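Local atomic coordinates of RhCC (PDB entry 4U5R), a protein that acts as an unusual cofactor-independent oxygenase of the tautomerase superfamily, forms a trimer and can bind magnesium. Residues T13-D16 with K17-L20; M82-V85 with A86-L90; A91-I94 with K95-Y99. The protein carries 1 engineered substitution. All blocks are in the same frame, centred on the assembly; numbering follows the deposited sequence.

Contact 1: residues T13-D16 with K17-L20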
loop_
_atom_site.group_PDB
_atom_site.type_symbol
_atom_site.label_atom_id
_atom_site.label_comp_id
_atom_site.label_asym_id
_atom_site.label_seq_id
_atom_site.Cartn_x
_atom_site.Cartn_y
_atom_site.Cartn_z
ATOM N N THR B 13 -16.102 15.887 -8.469
ATOM C CA THR B 13 -17.527 15.563 -8.406
ATOM C C THR B 13 -17.729 14.080 -8.677
ATOM O O THR B 13 -16.821 13.417 -9.176
ATOM C CB THR B 13 -18.341 16.363 -9.441
ATOM O OG1 THR B 13 -17.928 15.984 -10.758
ATOM C CG2 THR B 13 -18.151 17.867 -9.246
ATOM N N PRO B 14 -18.924 13.549 -8.368
ATOM C CA PRO B 14 -19.170 12.152 -8.750
ATOM C C PRO B 14 -18.983 11.914 -10.259
ATOM O O PRO B 14 -18.416 10.890 -10.667
ATOM C CB PRO B 14 -20.626 11.929 -8.323
ATOM C CG PRO B 14 -20.827 12.874 -7.199
ATOM C CD PRO B 14 -20.005 14.092 -7.525
ATOM N N ASP B 15 -19.433 12.863 -11.079
ATOM C CA ASP B 15 -19.220 12.779 -12.518
ATOM C C ASP B 15 -17.729 12.779 -12.875
ATOM O O ASP B 15 -17.313 12.001 -13.727
ATOM C CB ASP B 15 -19.947 13.922 -13.233
ATOM C CG ASP B 15 -21.456 13.724 -13.260
ATOM O OD1 ASP B 15 -21.916 12.596 -12.974
ATOM O OD2 ASP B 15 -22.183 14.692 -13.572
ATOM N N ASP B 16 -16.933 13.624 -12.211
ATOM C CA ASP B 16 -15.470 13.612 -12.379
ATOM C C ASP B 16 -14.871 12.237 -12.102
ATOM O O ASP B 16 -13.986 11.775 -12.813
ATOM C CB ASP B 16 -14.782 14.597 -11.426
ATOM C CG ASP B 16 -14.883 16.053 -11.858
ATOM O OD1 ASP B 16 -15.200 16.362 -13.032
ATOM O OD2 ASP B 16 -14.610 16.901 -10.981
ATOM N N LYS B 17 -15.335 11.606 -11.031
ATOM C CA LYS B 17 -14.744 10.334 -10.621
ATOM C C LYS B 17 -15.116 9.224 -11.604
ATOM O O LYS B 17 -14.305 8.343 -11.911
ATOM C CB LYS B 17 -15.173 9.999 -9.189
ATOM C CG LYS B 17 -14.500 10.891 -8.157
ATOM C CD LYS B 17 -14.920 10.595 -6.733
ATOM C CE LYS B 17 -16.168 11.375 -6.342
ATOM N NZ LYS B 17 -16.430 11.232 -4.885
ATOM N N GLU B 18 -16.339 9.281 -12.118
ATOM C CA GLU B 18 -16.764 8.363 -13.166
ATOM C C GLU B 18 -15.916 8.528 -14.431
ATOM O O GLU B 18 -15.374 7.553 -14.964
ATOM C CB GLU B 18 -18.242 8.586 -13.481
ATOM C CG GLU B 18 -18.836 7.551 -14.408
ATOM C CD GLU B 18 -20.340 7.656 -14.454
ATOM O OE1 GLU B 18 -20.846 8.759 -14.755
ATOM O OE2 GLU B 18 -21.015 6.645 -14.169
ATOM N N GLN B 19 -15.776 9.768 -14.891
ATOM C CA GLN B 19 -14.990 10.061 -16.084
ATOM C C GLN B 19 -13.521 9.671 -15.941
ATOM O O GLN B 19 -12.962 9.056 -16.849
ATOM C CB GLN B 19 -15.107 11.547 -16.441
ATOM C CG GLN B 19 -16.521 11.941 -16.875
ATOM C CD GLN B 19 -16.682 13.434 -17.113
ATOM O OE1 GLN B 19 -15.715 14.143 -17.387
ATOM N NE2 GLN B 19 -17.916 13.918 -17.008
ATOM N N LEU B 20 -12.898 10.015 -14.813
ATOM C CA LEU B 20 -11.490 9.679 -14.606
ATOM C C LEU B 20 -11.267 8.166 -14.423
ATOM O O LEU B 20 -10.322 7.613 -14.996
ATOM C CB LEU B 20 -10.936 10.454 -13.408
ATOM C CG LEU B 20 -9.490 10.150 -13.007
ATOM C CD1 LEU B 20 -8.520 10.202 -14.186
ATOM C CD2 LEU B 20 -9.068 11.117 -11.908
HETATM O O HOH W 1 -21.649 10.048 -11.855
#

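Contact 2: residues M82-V85 with A86-L90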
loop_
_atom_site.group_PDB
_atom_site.type_symbol
_atom_site.label_atom_id
_atom_site.label_comp_id
_atom_site.label_asym_id
_atom_site.label_seq_id
_atom_site.Cartn_x
_atom_site.Cartn_y
_atom_site.Cartn_z
ATOM N N MET B 82 3.533 2.714 -19.978
ATOM C CA MET B 82 2.527 2.700 -18.921
ATOM C C MET B 82 2.460 4.037 -18.168
ATOM O O MET B 82 1.366 4.590 -17.948
ATOM C CB MET B 82 2.810 1.567 -17.925
ATOM C CG MET B 82 1.919 1.608 -16.680
ATOM S SD MET B 82 0.200 1.299 -17.109
ATOM C CE MET B 82 -0.636 2.411 -15.978
ATOM N N MET B 83 3.627 4.539 -17.766
ATOM C CA MET B 83 3.717 5.842 -17.107
ATOM C C MET B 83 3.239 6.949 -18.033
ATOM O O MET B 83 2.530 7.862 -17.609
ATOM C CB MET B 83 5.155 6.129 -16.647
ATOM C CG MET B 83 5.733 5.063 -15.730
ATOM S SD MET B 83 4.613 4.517 -14.412
ATOM C CE MET B 83 4.428 5.968 -13.357
ATOM N N THR B 84 3.615 6.862 -19.305
ATOM C CA THR B 84 3.244 7.899 -20.259
ATOM C C THR B 84 1.729 7.941 -20.431
ATOM O O THR B 84 1.113 9.003 -20.369
ATOM C CB THR B 84 3.937 7.679 -21.622
ATOM O OG1 THR B 84 5.356 7.795 -21.448
ATOM C CG2 THR B 84 3.469 8.713 -22.640
ATOM N N VAL B 85 1.119 6.778 -20.615
ATOM C CA VAL B 85 -0.321 6.728 -20.814
ATOM C C VAL B 85 -1.101 7.112 -19.541
ATOM O O VAL B 85 -2.121 7.799 -19.611
ATOM C CB VAL B 85 -0.746 5.332 -21.301
ATOM C CG1 VAL B 85 -2.250 5.257 -21.429
ATOM C CG2 VAL B 85 -0.095 5.041 -22.646
ATOM N N ALA B 86 -0.609 6.694 -18.380
ATOM C CA ALA B 86 -1.222 7.078 -17.113
ATOM C C ALA B 86 -1.287 8.600 -16.971
ATOM O O ALA B 86 -2.326 9.138 -16.614
ATOM C CB ALA B 86 -0.454 6.478 -15.949
ATOM N N GLU B 87 -0.184 9.284 -17.268
ATOM C CA GLU B 87 -0.152 10.739 -17.131
ATOM C C GLU B 87 -1.085 11.389 -18.140
ATOM O O GLU B 87 -1.725 12.400 -17.849
ATOM C CB GLU B 87 1.275 11.283 -17.297
ATOM C CG GLU B 87 2.246 10.850 -16.209
ATOM C CD GLU B 87 2.014 11.538 -14.873
ATOM O OE1 GLU B 87 1.150 12.442 -14.784
ATOM O OE2 GLU B 87 2.706 11.154 -13.904
ATOM N N GLU B 88 -1.174 10.782 -19.319
ATOM C CA GLU B 88 -2.072 11.264 -20.365
ATOM C C GLU B 88 -3.536 11.257 -19.911
ATOM O O GLU B 88 -4.262 12.216 -20.163
ATOM C CB GLU B 88 -1.890 10.427 -21.639
ATOM C CG GLU B 88 -0.767 10.928 -22.540
ATOM C CD GLU B 88 -0.477 10.010 -23.717
ATOM O OE1 GLU B 88 -1.220 9.023 -23.916
ATOM O OE2 GLU B 88 0.511 10.271 -24.440
ATOM N N LYS B 89 -3.960 10.197 -19.223
ATOM C CA LYS B 89 -5.337 10.101 -18.717
ATOM C C LYS B 89 -5.609 11.033 -17.539
ATOM O O LYS B 89 -6.713 11.548 -17.381
ATOM C CB LYS B 89 -5.651 8.662 -18.292
ATOM C CG LYS B 89 -5.382 7.625 -19.365
ATOM C CD LYS B 89 -6.207 7.923 -20.612
ATOM C CE LYS B 89 -6.075 6.809 -21.642
ATOM N NZ LYS B 89 -6.999 7.009 -22.799
ATOM N N LEU B 90 -4.597 11.228 -16.701
ATOM C CA LEU B 90 -4.736 12.050 -15.504
ATOM C C LEU B 90 -4.771 13.545 -15.792
ATOM O O LEU B 90 -5.440 14.299 -15.081
ATOM C CB LEU B 90 -3.586 11.775 -14.529
ATOM C CG LEU B 90 -3.467 10.395 -13.881
ATOM C CD1 LEU B 90 -2.144 10.313 -13.139
ATOM C CD2 LEU B 90 -4.613 10.144 -12.935
#

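Contact 3: residues A91-I94 with K95-Y99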
loop_
_atom_site.group_PDB
_atom_site.type_symbol
_atom_site.label_atom_id
_atom_site.label_comp_id
_atom_site.label_asym_id
_atom_site.label_seq_id
_atom_site.Cartn_x
_atom_site.Cartn_y
_atom_site.Cartn_z
ATOM N N ALA B 91 -4.054 13.972 -16.830
ATOM C CA ALA B 91 -3.809 15.402 -17.077
ATOM C C ALA B 91 -5.061 16.294 -17.130
ATOM O O ALA B 91 -5.038 17.383 -16.570
ATOM C CB ALA B 91 -3.003 15.574 -18.364
ATOM N N PRO B 92 -6.154 15.846 -17.786
ATOM C CA PRO B 92 -7.324 16.740 -17.812
ATOM C C PRO B 92 -7.949 17.037 -16.449
ATOM O O PRO B 92 -8.544 18.115 -16.275
ATOM C CB PRO B 92 -8.316 15.981 -18.704
ATOM C CG PRO B 92 -7.434 15.174 -19.601
ATOM C CD PRO B 92 -6.348 14.690 -18.681
ATOM N N PHE B 93 -7.787 16.124 -15.493
ATOM C CA PHE B 93 -8.394 16.266 -14.166
ATOM C C PHE B 93 -7.446 16.812 -13.105
ATOM O O PHE B 93 -7.893 17.332 -12.084
ATOM C CB PHE B 93 -8.933 14.910 -13.695
ATOM C CG PHE B 93 -9.921 14.284 -14.642
ATOM C CD1 PHE B 93 -11.284 14.536 -14.522
ATOM C CD2 PHE B 93 -9.486 13.423 -15.635
ATOM C CE1 PHE B 93 -12.193 13.951 -15.399
ATOM C CE2 PHE B 93 -10.386 12.845 -16.516
ATOM C CZ PHE B 93 -11.744 13.104 -16.392
ATOM N N ILE B 94 -6.148 16.675 -13.340
ATOM C CA ILE B 94 -5.163 16.988 -12.311
ATOM C C ILE B 94 -4.202 18.087 -12.797
ATOM O O ILE B 94 -4.343 19.243 -12.381
ATOM C CB ILE B 94 -4.428 15.701 -11.878
ATOM C CG1 ILE B 94 -5.462 14.738 -11.279
ATOM C CG2 ILE B 94 -3.367 16.006 -10.834
ATOM C CD1 ILE B 94 -4.958 13.332 -11.064
ATOM N N LYS B 95 -3.259 17.766 -13.680
ATOM C CA LYS B 95 -2.348 18.793 -14.208
ATOM C C LYS B 95 -3.095 20.031 -14.702
ATOM O O LYS B 95 -2.765 21.154 -14.303
ATOM C CB LYS B 95 -1.482 18.232 -15.344
ATOM C CG LYS B 95 -0.552 19.264 -16.000
ATOM C CD LYS B 95 0.286 18.631 -17.111
ATOM C CE LYS B 95 1.322 19.600 -17.675
ATOM N NZ LYS B 95 2.449 19.822 -16.709
ATOM N N GLU B 96 -4.125 19.822 -15.517
ATOM C CA GLU B 96 -4.790 20.942 -16.197
ATOM C C GLU B 96 -5.779 21.704 -15.306
ATOM O O GLU B 96 -6.346 22.714 -15.733
ATOM C CB GLU B 96 -5.485 20.433 -17.466
ATOM C CG GLU B 96 -4.483 19.953 -18.515
ATOM C CD GLU B 96 -5.129 19.273 -19.715
ATOM O OE1 GLU B 96 -6.343 19.455 -19.935
ATOM O OE2 GLU B 96 -4.414 18.544 -20.438
ATOM N N ARG B 97 -5.960 21.251 -14.066
ATOM C CA ARG B 97 -6.741 21.996 -13.085
ATOM C C ARG B 97 -5.821 22.659 -12.064
ATOM O O ARG B 97 -6.283 23.201 -11.062
ATOM C CB ARG B 97 -7.748 21.086 -12.377
ATOM C CG ARG B 97 -8.818 20.549 -13.314
ATOM C CD ARG B 97 -9.961 19.934 -12.535
ATOM N NE ARG B 97 -10.943 19.313 -13.422
ATOM C CZ ARG B 97 -11.998 18.619 -12.999
ATOM N NH1 ARG B 97 -12.219 18.474 -11.695
ATOM N NH2 ARG B 97 -12.841 18.086 -13.877
ATOM N N GLY B 98 -4.515 22.588 -12.313
ATOM C CA GLY B 98 -3.555 23.335 -11.520
ATOM C C GLY B 98 -3.056 22.646 -10.263
ATOM O O GLY B 98 -2.394 23.269 -9.434
ATOM N N TYR B 99 -3.353 21.357 -10.124
ATOM C CA TYR B 99 -2.870 20.593 -8.975
ATOM C C TYR B 99 -1.412 20.192 -9.115
ATOM O O TYR B 99 -0.887 20.081 -10.223
ATOM C CB TYR B 99 -3.697 19.313 -8.781
ATOM C CG TYR B 99 -5.125 19.566 -8.387
ATOM C CD1 TYR B 99 -5.445 19.964 -7.098
ATOM C CD2 TYR B 99 -6.158 19.407 -9.302
ATOM C CE1 TYR B 99 -6.757 20.196 -6.722
ATOM C CE2 TYR B 99 -7.476 19.646 -8.937
ATOM C CZ TYR B 99 -7.764 20.044 -7.651
ATOM O OH TYR B 99 -9.066 20.275 -7.280
HETATM O O HOH W 2 -9.025 19.890 -18.472
HETATM O O HOH W 3 -11.902 18.017 -16.489
#

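Contact 1: residues T13-D16 with K17-L20
Two carboxylates, those of Asp-15 and Glu-18, stand near each other on one side of the helix, with Asp-15 OD1 4.4 Å from Glu-18 OE1. A water lies between them. It donates to Asp-15 OD1 at 2.8 Å and only weakly to Glu-18 OE1. The water may soften the repulsion between the two like charges. The other oxygen of Glu-18, OE2, has a salt bridge to Lys-56 of the second subunit. A third carboxylate, that of Asp-16, is approached from above its plane. Thr-13 N donates to Asp-16 OD2 at 3.1 Å from 42° out of that plane. In return Asp-16 N donates to Thr-13 OG1 at 2.9 Å. The two bonds make a capping box at the start of helix 14-32, the helix of the beta-alpha-beta unit between strands 2-8 and 40-46. Asp-16 OD2 also takes a salt bridge from Arg-97. After the cap the regular helical bonds begin, from Lys-17 N to Thr-13 O at 3.0 Å and on to Leu-20 N with Asp-16 O at 2.9 Å. Lys-17 bends at chi3 (-88°), which turns the chain back along the first turn and lays CE 3.6 Å from Thr-13 O. Its NZ then bonds to Glu-49 O of the second subunit. Gln-19 runs alongside the carbonyl of Asp-15, with its CG 3.2 Å from Asp-15 O.

Contact 2: residues M82-V85 with A86-L90
Val-85 places CG1 anti to the backbone N (chi1 177°), and Lys-89, one turn on, folds at chi2 (-59°). The two side chains then run side by side and point the same way, with Val-85 CG1 4.1 Å from Lys-89 CE. The CG of Lys-89, set beside the backbone N by chi1, lies 3.3 Å from Val-85 O. Thr-84 and Glu-88 form a similar pair on the outer side of the helix. Here the methyl CG2 of Thr-84 lies 3.8 Å from Glu-88 OE2, while Thr-84 OG1 bonds back to Ala-80 O. On the inner side the contact is apolar. The bent chain of Met-82 brings CE to 4.1 Å from Ala-86 CB. Regular helical bonds carry the frame, among them Ala-86 N to Met-82 O at 2.9 Å and Lys-89 N to Val-85 O at 3.0 Å. This is the last part of helix 76-90, which crosses between strands 61-68 and 100-107 in a beta-alpha-beta unit. Met-82 and Met-83 pack on Ile-105 of strand 100-107, and Val-85 packs on Ile-27 and Tyr-31 of helix 14-32. Glu-87 OE1 accepts a hydrogen bond from Trp-101 NE1. The chemistry is thus that of an amphipathic helix: the methionines and Val-85 meet the sheet and helix 14-32, Ala-86 is buried beside Met-82, and Thr-84 and Glu-88 face solvent.

Contact 3: residues A91-I94 with K95-Y99
Arg-97 runs alongside Phe-93, one turn before it. Its CB lies 3.8 Å from Phe-93 O, and its CG faces the carbonyl oxygens of both Phe-93 and Pro-92. CD comes to 3.4 Å from Phe-93 O, a buried oxygen with no hydrogen-bond partner. The chain is extended from CG to NE (chi3 -175°), which carries the guanidinium out beside the Phe-93 ring. There Phe-93 CD1 lies over one guanidinium face, 3.9 Å from Arg-97 NH2, with the two planes 53° apart. At the guanidinium edge NH2 donates in plane to a water at 2.8 Å, and NH1 pairs with Asp-16. A second water links Pro-92 O to Glu-96 OE1. The backbone holds the turn. Glu-96 N donates to Ala-91 O at 2.8 Å. Ile-94 O takes two bonds, from Arg-97 N at 3.1 Å and Tyr-99 N at 3.2 Å, and they arrive from opposite faces of its carbonyl plane. With Gly-98 N bonded to Lys-95 O and Gly-98 in a left-handed conformation (phi 87°), the 3-10 segment ends in a Schellman motif. Ile-94 CG2 packs 3.9 Å from Tyr-99 CB. The turn joins helix 76-90 to strand 100-107. Phe-93 rests on Gln-19 and Leu-20 of helix 14-32, Ile-94 and Tyr-99 meet Val-62 of strand 61-68, and Ile-94 also meets Trp-101 of strand 100-107.

In the fold
From the N terminus, strand 2-8 leads to contact 1, which starts helix 14-32. After strands 40-46 and 61-68 the chain enters helix 76-90, whose last turns hold contact 2. Contact 3 follows at once and turns the chain into strand 100-107. Each contact closes no more than a local turn. They lie in series and neither nest nor cross. In space the two helices meet: Leu-20 of contact 1 packs against Leu-90 and the carbonyl of Lys-89 in contact 2. The ring of Phe-93 in contact 3 also reaches the first turns of helix 14-32. The first turns of helix 14-32 in one beta-alpha-beta unit are thereby tied to the end of helix 76-90 and the loop after it in the other.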